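Local coordinates for protein Phenylalanine/tyrosine ammonia-lyase (Rhodosporidium toruloides, PDB 1Y2M) that catalyses the non-oxidative deamination of L-phenylalanine and L-tyrosine to trans-cinnamic acid and p-coumaric acid, working as a homotetramer, at residues B[170-175]-B[189-194]; B[220-225]-B[267-272]; B[562-567]-B[610-615]. One frame throughout, in Å; residues are numbered along the deposited sequence.

Followed from the N terminus, the three contacts come in series, none nested in or crossing another. Interaction 1 closes the short connection between helices 162-176 and 185-197, which run nearly antiparallel. Interaction 2 then brings the end of helix 264-269 back onto helix 215-225, closing a loop that holds strands 232-237 and 240-245. Their centres lie about 10 Å apart and they touch: Arg172 hydrogen-bonds the backbone of Asn270, and Leu191 packs on Ile221, so four helices of the lyase region are tied together. Interaction 3, centred about 88 and 91 Å from interactions 1 and 2, closes a loop holding helix 570-587 and most of helix 593-611, bringing the turn after helix 506-560 to the end of helix 593-611.

Interaction 1: residues B[170-175]-B[189-194]; sequences TIRVNS and EALTNF
Val173 lays its CG2 3.5 Å from CB of Leu191 and meets CD1 of that leucine with the same methyl, the two side chains sliding past each other in opposite directions. CG2 of Val173 stands beside the backbone N and CG1 anti to it (chi1 172°), a fork whose two methyls both reach CG2 of Thr192, which crosses the valine at about a right angle. Leu191 CD1 also touches CG of Arg172 at 4.0 Å. These residues pack two consecutive, nearly antiparallel helices as a helical hairpin; over residues 170-175 and 189-194 the axes approach to 9.6 Å, with 153° between their directions. Leu62 backs Val173, while Ile221 and Ile225 of helix 215-225 receive Leu191. Only the aliphatic start of Arg172 serves this interface. Its chain bends at chi2 and chi3, carrying the guanidinium away to bond Asn270 O through NH2. NH1 holds Ser175 OG at 3.1 Å, tilted 22° from the guanidinium plane; that hydroxyl in turn donates to Arg172 O at 2.8 Å, so the serine links both ends of the arginine. An alanine here would remove the guanidinium and would probably leave the carbonyl of Asn270, a probable cinnamate-binding residue, without this donor.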
ATOM      1  N   THR B 170       4.080 -29.555 -15.719  1.00  5.87           N
ATOM      2  CA  THR B 170       5.435 -29.817 -16.156  1.00  6.30           C
ATOM      3  C   THR B 170       6.390 -29.806 -14.942  1.00  7.89           C
ATOM      4  O   THR B 170       7.241 -30.688 -14.730  1.00  8.67           O
ATOM      5  CB  THR B 170       5.885 -28.760 -17.185  1.00  7.65           C
ATOM      6  OG1 THR B 170       5.004 -28.778 -18.322  1.00  9.02           O
ATOM      7  CG2 THR B 170       7.258 -28.998 -17.639  1.00  9.09           C
ATOM      8  N   ILE B 171       6.284 -28.721 -14.155  1.00  7.36           N
ATOM      9  CA  ILE B 171       7.155 -28.548 -12.967  1.00  7.61           C
ATOM     10  C   ILE B 171       6.827 -29.645 -11.968  1.00  8.45           C
ATOM     11  O   ILE B 171       7.711 -30.215 -11.349  1.00  9.13           O
ATOM     12  CB  ILE B 171       6.985 -27.143 -12.341  1.00  7.99           C
ATOM     13  CG1 ILE B 171       7.494 -26.081 -13.310  1.00  8.94           C
ATOM     14  CG2 ILE B 171       7.547 -27.045 -10.953  1.00  9.48           C
ATOM     15  CD1 ILE B 171       7.078 -24.648 -12.920  1.00 12.13           C
ATOM     16  N   ARG B 172       5.541 -29.954 -11.818  1.00  7.91           N
ATOM     17  CA  ARG B 172       5.144 -30.999 -10.868  1.00  9.95           C
ATOM     18  C   ARG B 172       5.828 -32.316 -11.226  1.00  8.72           C
ATOM     19  O   ARG B 172       6.390 -32.976 -10.348  1.00 10.68           O
ATOM     20  CB  ARG B 172       3.626 -31.202 -10.855  1.00 10.73           C
ATOM     21  CG  ARG B 172       3.176 -32.375 -10.012  1.00 12.38           C
ATOM     22  CD  ARG B 172       4.130 -32.522  -8.800  1.00 27.14           C
ATOM     23  NE  ARG B 172       3.521 -32.001  -7.666  1.00 27.14           N
ATOM     24  CZ  ARG B 172       4.078 -31.655  -6.512  1.00 15.08           C
ATOM     25  NH1 ARG B 172       5.382 -31.721  -6.199  1.00 19.18           N
ATOM     26  NH2 ARG B 172       3.245 -31.218  -5.634  1.00 17.78           N
ATOM     27  N   VAL B 173       5.819 -32.697 -12.500  1.00  8.18           N
ATOM     28  CA  VAL B 173       6.482 -33.921 -12.918  1.00  8.43           C
ATOM     29  C   VAL B 173       7.979 -33.867 -12.604  1.00  9.10           C
ATOM     30  O   VAL B 173       8.551 -34.810 -12.048  1.00  9.81           O
ATOM     31  CB  VAL B 173       6.258 -34.248 -14.415  1.00 10.33           C
ATOM     32  CG1 VAL B 173       7.116 -35.398 -14.869  1.00 10.99           C
ATOM     33  CG2 VAL B 173       4.766 -34.548 -14.668  1.00 12.15           C
ATOM     34  N   ASN B 174       8.616 -32.780 -13.010  1.00  9.27           N
ATOM     35  CA  ASN B 174      10.045 -32.663 -12.798  1.00  8.30           C
ATOM     36  C   ASN B 174      10.368 -32.836 -11.334  1.00  7.88           C
ATOM     37  O   ASN B 174      11.302 -33.556 -11.005  1.00 10.30           O
ATOM     38  CB  ASN B 174      10.543 -31.320 -13.289  1.00  9.75           C
ATOM     39  CG  ASN B 174      12.068 -31.230 -13.320  1.00  9.92           C
ATOM     40  OD1 ASN B 174      12.709 -31.882 -14.130  1.00  9.57           O
ATOM     41  ND2 ASN B 174      12.638 -30.390 -12.446  1.00  9.45           N
ATOM     42  N   SER B 175       9.593 -32.189 -10.467  1.00  8.37           N
ATOM     43  CA  SER B 175       9.874 -32.197  -9.012  1.00 10.19           C
ATOM     44  C   SER B 175       9.702 -33.579  -8.372  1.00 13.96           C
ATOM     45  O   SER B 175      10.286 -33.880  -7.303  1.00 15.68           O
ATOM     46  CB  SER B 175       9.023 -31.175  -8.257  1.00 12.71           C
ATOM     47  OG  SER B 175       7.654 -31.531  -8.271  1.00 17.72           O
ATOM     48  N   GLU B 189       3.610 -40.188 -15.663  1.00 10.33           N
ATOM     49  CA  GLU B 189       3.167 -40.398 -17.030  1.00 11.01           C
ATOM     50  C   GLU B 189       1.726 -39.964 -17.290  1.00  9.87           C
ATOM     51  O   GLU B 189       1.393 -39.552 -18.391  1.00 10.15           O
ATOM     52  CB  GLU B 189       3.368 -41.874 -17.449  1.00 12.67           C
ATOM     53  CG  GLU B 189       4.830 -42.230 -17.536  1.00 12.80           C
ATOM     54  CD  GLU B 189       5.043 -43.715 -17.889  1.00 17.67           C
ATOM     55  OE1 GLU B 189       4.135 -44.558 -17.642  1.00 18.69           O
ATOM     56  OE2 GLU B 189       6.149 -44.051 -18.362  1.00 18.25           O
ATOM     57  N   ALA B 190       0.871 -40.034 -16.283  1.00 10.87           N
ATOM     58  CA  ALA B 190      -0.523 -39.554 -16.448  1.00  9.93           C
ATOM     59  C   ALA B 190      -0.524 -38.057 -16.724  1.00  9.07           C
ATOM     60  O   ALA B 190      -1.238 -37.559 -17.586  1.00  9.74           O
ATOM     61  CB  ALA B 190      -1.316 -39.842 -15.232  1.00 10.03           C
ATOM     62  N   LEU B 191       0.335 -37.349 -16.016  1.00  8.26           N
ATOM     63  CA  LEU B 191       0.527 -35.911 -16.230  1.00  8.21           C
ATOM     64  C   LEU B 191       1.149 -35.585 -17.580  1.00  8.24           C
ATOM     65  O   LEU B 191       0.700 -34.665 -18.305  1.00  9.14           O
ATOM     66  CB  LEU B 191       1.366 -35.300 -15.086  1.00 11.60           C
ATOM     67  CG  LEU B 191       0.662 -35.344 -13.729  1.00  9.69           C
ATOM     68  CD1 LEU B 191       1.685 -35.080 -12.609  1.00 14.24           C
ATOM     69  CD2 LEU B 191      -0.488 -34.340 -13.709  1.00  7.48           C
ATOM     70  N   THR B 192       2.206 -36.320 -17.928  1.00  8.03           N
ATOM     71  CA  THR B 192       2.827 -36.035 -19.225  1.00  7.14           C
ATOM     72  C   THR B 192       1.882 -36.405 -20.392  1.00  7.98           C
ATOM     73  O   THR B 192       1.854 -35.710 -21.405  1.00  8.07           O
ATOM     74  CB  THR B 192       4.263 -36.656 -19.359  1.00 11.41           C
ATOM     75  OG1 THR B 192       4.169 -38.089 -19.306  1.00  8.53           O
ATOM     76  CG2 THR B 192       5.187 -36.148 -18.252  1.00  8.82           C
ATOM     77  N   ASN B 193       1.056 -37.417 -20.199  1.00  7.61           N
ATOM     78  CA  ASN B 193       0.033 -37.737 -21.221  1.00  9.44           C
ATOM     79  C   ASN B 193      -1.022 -36.639 -21.322  1.00  9.25           C
ATOM     80  O   ASN B 193      -1.408 -36.270 -22.438  1.00  8.69           O
ATOM     81  CB  ASN B 193      -0.609 -39.076 -20.963  1.00  8.10           C
ATOM     82  CG  ASN B 193       0.245 -40.241 -21.374  1.00  9.43           C
ATOM     83  OD1 ASN B 193       1.096 -40.132 -22.269  1.00 10.15           O
ATOM     84  ND2 ASN B 193       0.021 -41.367 -20.742  1.00 11.60           N
ATOM     85  N   PHE B 194      -1.438 -36.047 -20.203  1.00  8.31           N
ATOM     86  CA  PHE B 194      -2.300 -34.866 -20.275  1.00  7.43           C
ATOM     87  C   PHE B 194      -1.635 -33.761 -21.058  1.00  9.35           C
ATOM     88  O   PHE B 194      -2.240 -33.145 -21.950  1.00  9.65           O
ATOM     89  CB  PHE B 194      -2.693 -34.354 -18.898  1.00  7.20           C
ATOM     90  CG  PHE B 194      -3.926 -35.002 -18.333  1.00  8.15           C
ATOM     91  CD1 PHE B 194      -4.246 -36.314 -18.601  1.00  8.52           C
ATOM     92  CD2 PHE B 194      -4.748 -34.279 -17.511  1.00  9.16           C
ATOM     93  CE1 PHE B 194      -5.402 -36.864 -18.043  1.00 10.72           C
ATOM     94  CE2 PHE B 194      -5.867 -34.813 -16.963  1.00 10.80           C
ATOM     95  CZ  PHE B 194      -6.202 -36.096 -17.231  1.00  7.95           C
TER

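Interaction 2: residues B[220-225]-B[267-272]; sequences YIAAAI and GLVNGT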
ATOM      1  N   TYR B 220      -6.920 -30.137  -7.831  1.00  8.10           N
ATOM      2  CA  TYR B 220      -7.706 -30.231  -9.061  1.00  8.25           C
ATOM      3  C   TYR B 220      -6.944 -31.004 -10.129  1.00  7.90           C
ATOM      4  O   TYR B 220      -7.543 -31.814 -10.843  1.00 10.52           O
ATOM      5  CB  TYR B 220      -8.183 -28.871  -9.574  1.00  8.90           C
ATOM      6  CG  TYR B 220      -9.354 -28.330  -8.793  1.00  5.86           C
ATOM      7  CD1 TYR B 220     -10.630 -28.470  -9.264  1.00 10.35           C
ATOM      8  CD2 TYR B 220      -9.177 -27.696  -7.579  1.00  6.89           C
ATOM      9  CE1 TYR B 220     -11.696 -28.044  -8.529  1.00 12.10           C
ATOM     10  CE2 TYR B 220     -10.257 -27.226  -6.839  1.00  7.45           C
ATOM     11  CZ  TYR B 220     -11.508 -27.404  -7.330  1.00  8.34           C
ATOM     12  OH  TYR B 220     -12.594 -26.974  -6.577  1.00  8.74           O
ATOM     13  N   ILE B 221      -5.630 -30.781 -10.228  1.00  7.62           N
ATOM     14  CA  ILE B 221      -4.838 -31.554 -11.184  1.00  9.67           C
ATOM     15  C   ILE B 221      -4.838 -33.045 -10.846  1.00  9.35           C
ATOM     16  O   ILE B 221      -5.093 -33.895 -11.716  1.00  7.21           O
ATOM     17  CB  ILE B 221      -3.424 -30.982 -11.275  1.00  9.19           C
ATOM     18  CG1 ILE B 221      -3.490 -29.645 -11.976  1.00  6.48           C
ATOM     19  CG2 ILE B 221      -2.475 -31.902 -11.986  1.00 11.10           C
ATOM     20  CD1 ILE B 221      -2.252 -28.734 -11.785  1.00 10.06           C
ATOM     21  N   ALA B 222      -4.651 -33.372  -9.585  1.00  8.49           N
ATOM     22  CA  ALA B 222      -4.659 -34.742  -9.144  1.00  8.96           C
ATOM     23  C   ALA B 222      -6.008 -35.427  -9.344  1.00  7.84           C
ATOM     24  O   ALA B 222      -6.097 -36.576  -9.755  1.00  9.22           O
ATOM     25  CB  ALA B 222      -4.282 -34.799  -7.682  1.00  8.01           C
ATOM     26  N   ALA B 223      -7.079 -34.696  -9.057  1.00  7.33           N
ATOM     27  CA  ALA B 223      -8.427 -35.213  -9.281  1.00  6.86           C
ATOM     28  C   ALA B 223      -8.702 -35.537 -10.771  1.00  7.55           C
ATOM     29  O   ALA B 223      -9.377 -36.496 -11.086  1.00  8.66           O
ATOM     30  CB  ALA B 223      -9.444 -34.234  -8.745  1.00  8.92           C
ATOM     31  N   ALA B 224      -8.181 -34.688 -11.658  1.00  7.92           N
ATOM     32  CA  ALA B 224      -8.348 -34.874 -13.070  1.00  8.79           C
ATOM     33  C   ALA B 224      -7.651 -36.165 -13.541  1.00  7.57           C
ATOM     34  O   ALA B 224      -8.316 -36.999 -14.186  1.00  8.93           O
ATOM     35  CB  ALA B 224      -7.886 -33.679 -13.841  1.00 10.06           C
ATOM     36  N   ILE B 225      -6.364 -36.347 -13.253  1.00  8.70           N
ATOM     37  CA  ILE B 225      -5.692 -37.562 -13.700  1.00  7.93           C
ATOM     38  C   ILE B 225      -6.258 -38.838 -13.061  1.00  6.44           C
ATOM     39  O   ILE B 225      -6.089 -39.944 -13.587  1.00  7.72           O
ATOM     40  CB  ILE B 225      -4.142 -37.503 -13.532  1.00  6.26           C
ATOM     41  CG1 ILE B 225      -3.720 -37.320 -12.066  1.00  7.44           C
ATOM     42  CG2 ILE B 225      -3.593 -36.423 -14.389  1.00 10.26           C
ATOM     43  CD1 ILE B 225      -2.239 -37.612 -11.834  1.00 10.32           C
ATOM     44  N   GLY B 267       2.029 -36.261  -2.275  1.00 10.29           N
ATOM     45  CA  GLY B 267       3.057 -36.130  -3.335  1.00 13.53           C
ATOM     46  C   GLY B 267       2.616 -35.249  -4.493  1.00 13.80           C
ATOM     47  O   GLY B 267       3.409 -34.488  -5.060  1.00 12.60           O
ATOM     48  N   LEU B 268       1.328 -35.303  -4.828  1.00 10.44           N
ATOM     49  CA  LEU B 268       0.800 -34.509  -5.910  1.00 10.49           C
ATOM     50  C   LEU B 268       0.329 -33.161  -5.462  1.00 11.20           C
ATOM     51  O   LEU B 268       0.466 -32.211  -6.213  1.00 12.54           O
ATOM     52  CB  LEU B 268      -0.362 -35.217  -6.548  1.00 11.23           C
ATOM     53  CG  LEU B 268       0.051 -36.379  -7.435  1.00  9.65           C
ATOM     54  CD1 LEU B 268      -1.194 -37.214  -7.757  1.00 11.40           C
ATOM     55  CD2 LEU B 268       0.712 -35.914  -8.742  1.00 12.14           C
ATOM     56  N   VAL B 269      -0.269 -33.067  -4.266  1.00  9.90           N
ATOM     57  CA  VAL B 269      -0.906 -31.811  -3.850  1.00 12.36           C
ATOM     58  C   VAL B 269      -0.074 -30.817  -3.050  1.00 12.25           C
ATOM     59  O   VAL B 269      -0.378 -29.619  -3.067  1.00 12.92           O
ATOM     60  CB  VAL B 269      -2.293 -32.050  -3.153  1.00 13.69           C
ATOM     61  CG1 VAL B 269      -3.114 -33.024  -4.016  1.00 13.82           C
ATOM     62  CG2 VAL B 269      -2.126 -32.500  -1.761  1.00 21.38           C
ATOM     63  N   ASN B 270       0.942 -31.310  -2.349  1.00 11.16           N
ATOM     64  CA  ASN B 270       1.890 -30.465  -1.588  1.00  8.64           C
ATOM     65  C   ASN B 270       2.933 -29.986  -2.551  1.00  9.40           C
ATOM     66  O   ASN B 270       3.565 -30.798  -3.241  1.00 11.98           O
ATOM     67  CB  ASN B 270       2.677 -31.259  -0.500  1.00 11.04           C
ATOM     68  CG  ASN B 270       1.942 -31.410   0.792  1.00 22.95           C
ATOM     69  OD1 ASN B 270       0.796 -31.011   0.927  1.00 26.29           O
ATOM     70  ND2 ASN B 270       2.615 -31.991   1.774  1.00 22.14           N
ATOM     71  N   GLY B 271       3.195 -28.687  -2.565  1.00 11.52           N
ATOM     72  CA  GLY B 271       4.234 -28.167  -3.439  1.00 11.75           C
ATOM     73  C   GLY B 271       3.913 -26.839  -4.034  1.00  8.95           C
ATOM     74  O   GLY B 271       2.871 -26.237  -3.788  1.00 10.33           O
ATOM     75  N   THR B 272       4.843 -26.350  -4.839  1.00  9.34           N
ATOM     76  CA  THR B 272       4.839 -24.974  -5.257  1.00  9.85           C
ATOM     77  C   THR B 272       4.672 -24.845  -6.787  1.00  7.54           C
ATOM     78  O   THR B 272       4.858 -23.772  -7.349  1.00  7.75           O
ATOM     79  CB  THR B 272       6.121 -24.247  -4.832  1.00  9.54           C
ATOM     80  OG1 THR B 272       7.228 -24.718  -5.623  1.00  9.72           O
ATOM     81  CG2 THR B 272       6.405 -24.445  -3.372  1.00 10.47           C
TER
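Ala222 meets Leu268 where the backbones come nearest, with 6.3 Å between their CA atoms. On helix 215-225, the methyl of Ala222 points at the second segment: its CB lies 3.9 Å from CD1 of Leu268, has CB of the same leucine almost as near, and stands 4.2 Å from CG1 of Val269. A residue this small lets the two backbones approach closely. One turn on, Ile225 sends CD1 to within 4.2 Å of Leu268 CD1, so Ala222 and Ile225 share one leucine methyl. Leu268 holds CG beside its backbone N (chi1 -75°) and is otherwise extended (chi2 167°), which brings CD1 to both partners. Leu135 of helix 125-138 touches both Ala222 and Val269, extending the apolar cluster. Just past this grip the chain leaves helical geometry at Asn270, and Gly271 adopts backbone angles at which a side chain would collide with the preceding carbonyl; its backbone is hydrogen-bonded to the backbones of Ser212 and Asp214. The apolar seam sits on the helix end that leads into the active site of the PAL/histidase family, where Asn270 probably binds cinnamate and Ser212 lies between Ala211 and Gly213, whose cross-link makes the imidazolinone of the mature enzyme.

Interaction 3: residues B[562-567]-B[610-615]; sequences SAMTGS and EVLSST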
ATOM      1  N   SER B 562      22.470  43.211 -52.995  1.00 11.38           N
ATOM      2  CA  SER B 562      23.022  44.453 -53.540  1.00 14.15           C
ATOM      3  C   SER B 562      23.256  45.476 -52.441  1.00 13.76           C
ATOM      4  O   SER B 562      24.258  46.162 -52.436  1.00 12.43           O
ATOM      5  CB  SER B 562      22.167  45.010 -54.685  1.00 17.13           C
ATOM      6  OG  SER B 562      20.809  45.068 -54.344  1.00 26.85           O
ATOM      7  N   ALA B 563      22.346  45.552 -51.479  1.00 13.40           N
ATOM      8  CA  ALA B 563      22.535  46.447 -50.347  1.00 13.69           C
ATOM      9  C   ALA B 563      23.739  46.047 -49.473  1.00 14.88           C
ATOM     10  O   ALA B 563      24.259  46.884 -48.737  1.00 14.21           O
ATOM     11  CB  ALA B 563      21.264  46.526 -49.533  1.00 13.65           C
HETATM   12  N   MSE B 564      24.190  44.782 -49.546  1.00 12.29           N
HETATM   13  CA  MSE B 564      25.330  44.339 -48.729  1.00 14.68           C
HETATM   14  C   MSE B 564      26.642  44.326 -49.510  1.00 14.37           C
HETATM   15  O   MSE B 564      27.683  43.957 -48.989  1.00 12.19           O
HETATM   16  CB  MSE B 564      25.085  42.936 -48.170  1.00 12.89           C
HETATM   17  CG  MSE B 564      23.861  42.849 -47.361  1.00 12.61           C
HETATM   18 SE   MSE B 564      23.652  41.047 -46.535  1.00 25.00          SE
HETATM   19  CE  MSE B 564      23.453  39.944 -48.231  1.00 13.33           C
ATOM     20  N   THR B 565      26.599  44.709 -50.772  1.00 15.22           N
ATOM     21  CA  THR B 565      27.807  44.628 -51.586  1.00 17.74           C
ATOM     22  C   THR B 565      28.912  45.505 -50.962  1.00 17.75           C
ATOM     23  O   THR B 565      28.636  46.616 -50.511  1.00 17.10           O
ATOM     24  CB  THR B 565      27.521  45.056 -53.043  1.00 19.12           C
ATOM     25  OG1 THR B 565      28.734  44.978 -53.806  1.00 32.06           O
ATOM     26  CG2 THR B 565      26.990  46.484 -53.126  1.00 25.56           C
ATOM     27  N   GLY B 566      30.141  44.982 -50.885  1.00 15.50           N
ATOM     28  CA  GLY B 566      31.273  45.743 -50.366  1.00 14.04           C
ATOM     29  C   GLY B 566      31.335  45.756 -48.862  1.00 13.30           C
ATOM     30  O   GLY B 566      32.205  46.387 -48.280  1.00 15.26           O
ATOM     31  N   SER B 567      30.427  45.035 -48.218  1.00 13.17           N
ATOM     32  CA  SER B 567      30.405  44.985 -46.773  1.00 12.22           C
ATOM     33  C   SER B 567      30.853  43.618 -46.276  1.00 12.04           C
ATOM     34  O   SER B 567      31.048  42.651 -47.047  1.00 12.11           O
ATOM     35  CB  SER B 567      28.983  45.245 -46.259  1.00 13.78           C
ATOM     36  OG  SER B 567      28.165  44.083 -46.387  1.00 17.90           O
ATOM     37  N   GLU B 610      18.645  45.065 -37.261  1.00  7.56           N
ATOM     38  CA  GLU B 610      19.879  45.235 -36.527  1.00  8.77           C
ATOM     39  C   GLU B 610      21.096  45.025 -37.426  1.00  7.18           C
ATOM     40  O   GLU B 610      21.954  45.892 -37.553  1.00  7.45           O
ATOM     41  CB  GLU B 610      19.964  44.266 -35.359  1.00  9.51           C
ATOM     42  CG  GLU B 610      21.224  44.382 -34.544  1.00 14.51           C
ATOM     43  CD  GLU B 610      21.164  43.607 -33.225  1.00 18.09           C
ATOM     44  OE1 GLU B 610      20.064  43.137 -32.826  1.00 27.25           O
ATOM     45  OE2 GLU B 610      22.226  43.483 -32.577  1.00 32.97           O
ATOM     46  N   VAL B 611      21.157  43.853 -38.046  1.00  7.63           N
ATOM     47  CA  VAL B 611      22.383  43.460 -38.764  1.00  5.82           C
ATOM     48  C   VAL B 611      22.648  44.371 -39.969  1.00  5.69           C
ATOM     49  O   VAL B 611      23.800  44.749 -40.266  1.00  7.40           O
ATOM     50  CB  VAL B 611      22.328  41.983 -39.175  1.00  6.02           C
ATOM     51  CG1 VAL B 611      23.522  41.657 -40.043  1.00  8.76           C
ATOM     52  CG2 VAL B 611      22.301  41.104 -37.936  1.00  9.01           C
ATOM     53  N   LEU B 612      21.575  44.770 -40.635  1.00  4.49           N
ATOM     54  CA  LEU B 612      21.676  45.611 -41.815  1.00  5.56           C
ATOM     55  C   LEU B 612      21.278  47.067 -41.513  1.00  8.30           C
ATOM     56  O   LEU B 612      20.932  47.847 -42.423  1.00  6.10           O
ATOM     57  CB  LEU B 612      20.788  45.062 -42.937  1.00  5.67           C
ATOM     58  CG  LEU B 612      21.094  43.656 -43.486  1.00  6.19           C
ATOM     59  CD1 LEU B 612      20.332  43.417 -44.769  1.00  7.73           C
ATOM     60  CD2 LEU B 612      22.592  43.383 -43.673  1.00 10.82           C
ATOM     61  N   SER B 613      21.364  47.466 -40.250  1.00  7.41           N
ATOM     62  CA  SER B 613      20.963  48.835 -39.910  1.00  8.28           C
ATOM     63  C   SER B 613      21.783  49.920 -40.626  1.00  7.88           C
ATOM     64  O   SER B 613      21.341  51.087 -40.717  1.00 11.39           O
ATOM     65  CB  SER B 613      21.083  49.079 -38.409  1.00 12.56           C
ATOM     66  OG  SER B 613      22.443  49.050 -38.067  1.00 14.59           O
ATOM     67  N   SER B 614      22.999  49.596 -41.084  1.00  8.22           N
ATOM     68  CA  SER B 614      23.815  50.568 -41.842  1.00  9.81           C
ATOM     69  C   SER B 614      23.423  50.762 -43.327  1.00  8.80           C
ATOM     70  O   SER B 614      23.946  51.680 -44.007  1.00 12.06           O
ATOM     71  CB  SER B 614      25.292  50.181 -41.778  1.00 12.84           C
ATOM     72  OG  SER B 614      25.516  49.030 -42.572  1.00 13.59           O
ATOM     73  N   THR B 615      22.538  49.896 -43.836  1.00  9.48           N
ATOM     74  CA  THR B 615      22.213  49.845 -45.266  1.00  9.00           C
ATOM     75  C   THR B 615      21.060  50.743 -45.700  1.00 11.37           C
ATOM     76  O   THR B 615      20.321  51.296 -44.887  1.00  9.19           O
ATOM     77  CB  THR B 615      21.861  48.424 -45.701  1.00  8.08           C
ATOM     78  OG1 THR B 615      20.575  48.045 -45.160  1.00  8.96           O
ATOM     79  CG2 THR B 615      22.960  47.440 -45.253  1.00 12.59           C
TER
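Met564, present as selenomethionine, lays its selenium against a branch of Leu612: SE is 3.8 Å from CD2 of Leu612, and CG of Met564 is about as near. The extended chi2 (-176°) carries SE out to this methyl, while the bend at chi3 turns CE off to the side. Ile556 and Leu573 touch Met564, and Phe560 and Leu569 touch Leu612, making this the buried half of the contact. Beside it, CB of Ala563 lies 4.3 Å from CB of Thr615, and CG2 of Thr615 lies 3.8 Å from O of Ala563. The loop between helices 506-560 and 570-587 here meets the C-terminal end of helix 593-611, far from the cinnamate-binding residues. Both segments are built round beta turns. Thr615 OG1 donates to Leu612 O at 2.8 Å, in the carbonyl plane on a lone pair, and Thr615 N bonds the same oxygen. Ser567 likewise bonds Met564 O from N and from OG, the latter at 2.6 Å. Leu619 of the second subunit packs on Leu612 and Thr615. Met564 O and Leu612 O each take two donors from their own turn; what joins the segments is van der Waals contact, selenium and methyl on methyl plus a methyl on a carbonyl oxygen.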